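PDB 5ZQA: Lmo2812 protein from Listeria monocytogenes EGD-e, which is a penicillin-binding protein of the peptidase S11 family, probably a serine-type D-Ala-D-Ala carboxypeptidase that trims peptidoglycan stem peptides. Local coordinates for residues A[233-238]-A[256-261]. Residues are numbered along the deposited sequence; the frame is centred on the assembly and turned at random.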
loop_
_atom_site.group_PDB
_atom_site.type_symbol
_atom_site.label_atom_id
_atom_site.label_comp_id
_atom_site.label_asym_id
_atom_site.label_seq_id
_atom_site.Cartn_x
_atom_site.Cartn_y
_atom_site.Cartn_z
ATOM N N ALA A 233 3.600 -2.710 13.850
ATOM C CA ALA A 233 4.124 -3.042 12.525
ATOM C C ALA A 233 5.479 -2.405 12.252
ATOM O O ALA A 233 6.174 -2.793 11.311
ATOM C CB ALA A 233 3.129 -2.602 11.435
ATOM N N GLY A 234 5.842 -1.416 13.058
ATOM C CA GLY A 234 6.999 -0.588 12.773
ATOM C C GLY A 234 6.820 0.183 11.476
ATOM O O GLY A 234 5.705 0.284 10.936
ATOM N N TYR A 235 7.914 0.733 10.964
ATOM C CA TYR A 235 7.855 1.535 9.745
ATOM C C TYR A 235 8.032 0.653 8.518
ATOM O O TYR A 235 9.026 -0.060 8.386
ATOM C CB TYR A 235 8.920 2.643 9.792
ATOM C CG TYR A 235 8.586 3.713 10.811
ATOM C CD1 TYR A 235 9.000 3.591 12.133
ATOM C CD2 TYR A 235 7.837 4.826 10.451
ATOM C CE1 TYR A 235 8.682 4.563 13.074
ATOM C CE2 TYR A 235 7.515 5.802 11.380
ATOM C CZ TYR A 235 7.944 5.663 12.687
ATOM O OH TYR A 235 7.632 6.629 13.624
ATOM N N CYS A 236 7.049 0.709 7.623
ATOM C CA CYS A 236 6.964 -0.214 6.499
ATOM C C CYS A 236 6.926 0.526 5.177
ATOM O O CYS A 236 6.434 1.642 5.101
ATOM C CB CYS A 236 5.714 -1.088 6.621
ATOM S SG CYS A 236 5.615 -2.070 8.153
ATOM N N PHE A 237 7.426 -0.107 4.121
ATOM C CA PHE A 237 7.330 0.492 2.792
ATOM C C PHE A 237 7.435 -0.562 1.710
ATOM O O PHE A 237 8.346 -1.390 1.730
ATOM C CB PHE A 237 8.425 1.556 2.582
ATOM C CG PHE A 237 8.330 2.275 1.254
ATOM C CD1 PHE A 237 7.208 3.024 0.937
ATOM C CD2 PHE A 237 9.359 2.205 0.327
ATOM C CE1 PHE A 237 7.111 3.697 -0.281
ATOM C CE2 PHE A 237 9.265 2.878 -0.894
ATOM C CZ PHE A 237 8.146 3.610 -1.195
ATOM N N ILE A 238 6.500 -0.520 0.763
ATOM C CA ILE A 238 6.612 -1.274 -0.480
ATOM C C ILE A 238 7.045 -0.289 -1.554
ATOM O O ILE A 238 6.350 0.689 -1.822
ATOM C CB ILE A 238 5.294 -1.965 -0.873
ATOM C CG1 ILE A 238 4.945 -3.029 0.165
ATOM C CG2 ILE A 238 5.425 -2.638 -2.251
ATOM C CD1 ILE A 238 3.583 -3.690 -0.036
ATOM N N GLY A 256 12.933 0.672 12.121
ATOM C CA GLY A 256 12.835 1.357 13.401
ATOM C C GLY A 256 12.401 2.811 13.397
ATOM O O GLY A 256 11.906 3.312 14.406
ATOM N N THR A 257 12.626 3.499 12.282
ATOM C CA THR A 257 12.202 4.887 12.104
ATOM C C THR A 257 11.694 5.087 10.680
ATOM O O THR A 257 11.907 4.237 9.821
ATOM C CB THR A 257 13.342 5.896 12.335
ATOM O OG1 THR A 257 14.333 5.731 11.306
ATOM C CG2 THR A 257 13.976 5.708 13.705
ATOM N N ALA A 258 11.037 6.214 10.427
ATOM C CA ALA A 258 10.592 6.526 9.072
ATOM C C ALA A 258 11.779 6.624 8.113
ATOM O O ALA A 258 11.725 6.144 6.983
ATOM C CB ALA A 258 9.784 7.817 9.061
ATOM N N GLU A 259 12.867 7.230 8.576
ATOM C CA GLU A 259 14.069 7.373 7.779
ATOM C C GLU A 259 14.671 6.016 7.436
ATOM O O GLU A 259 15.110 5.794 6.307
ATOM C CB GLU A 259 15.102 8.231 8.527
ATOM C CG GLU A 259 16.506 8.146 7.952
ATOM C CD GLU A 259 17.508 8.972 8.733
ATOM O OE1 GLU A 259 17.947 8.525 9.825
ATOM O OE2 GLU A 259 17.851 10.073 8.248
ATOM N N LYS A 260 14.696 5.113 8.410
ATOM C CA LYS A 260 15.333 3.816 8.200
ATOM C C LYS A 260 14.610 2.957 7.160
ATOM O O LYS A 260 15.259 2.198 6.436
ATOM C CB LYS A 260 15.422 3.046 9.514
ATOM C CG LYS A 260 16.546 3.512 10.439
ATOM C CD LYS A 260 16.342 2.993 11.843
ATOM C CE LYS A 260 17.544 3.292 12.751
ATOM N NZ LYS A 260 18.703 2.482 12.321
ATOM N N ARG A 261 13.285 3.051 7.086
ATOM C CA ARG A 261 12.597 2.233 6.086
ATOM C C ARG A 261 13.038 2.660 4.695
ATOM O O ARG A 261 13.098 1.834 3.784
ATOM C CB ARG A 261 11.068 2.324 6.218
ATOM C CG ARG A 261 10.457 3.568 5.642
ATOM C CD ARG A 261 8.965 3.584 5.847
ATOM N NE ARG A 261 8.507 4.941 6.090
ATOM C CZ ARG A 261 7.308 5.248 6.567
ATOM N NH1 ARG A 261 6.442 4.290 6.873
ATOM N NH2 ARG A 261 6.984 6.519 6.769
#
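Tyr235 and Ala258 bring the two backbones together, their CA atoms 5.7 Å apart, where the chain turns a corner at Tyr235 beside the first turn of helix 258-272. The ring of Tyr235 lies flat against the peptide between Thr257 and Ala258: Ala258 N sits 3.4 Å above the ring plane, over its centre, with Thr257 C over the same face nearer the rim. Tyr235 CE2 also meets Ala258 CB at 3.8 Å. This peptide lies at the N-terminal end of the helix, where Thr257, at the N-cap position, accepts from Lys260 N through OG1 at 3.0 Å.

Arg261 reaches back from the helix to the strand. With CG set between the backbone N and the carbonyl carbon (chi1 79°), its chain runs past Phe237, CD lying 3.9 Å from Phe237 CB, and then bends at chi3. The guanidinium arrives at the edge of the Tyr235 ring and places one of its own faces over Tyr235 CD2. From there Arg261 NH1 donates to Cys236 O at 3.2 Å, a bent bond with an N-H...O angle of 138°. Phe229 stacks on Tyr235, and Phe262 meets Phe237 edge-to-face.

The contact thus joins the C-terminal helix to the five-stranded antiparallel sheet, and the side chain of Phe237 lies about 6 Å from that of Lys226, predicted to bind substrate. Held by Cys236 O and the Tyr235 ring edge, the buried guanidinium has its orientation restrained, and its charge would probably polarise that carbonyl.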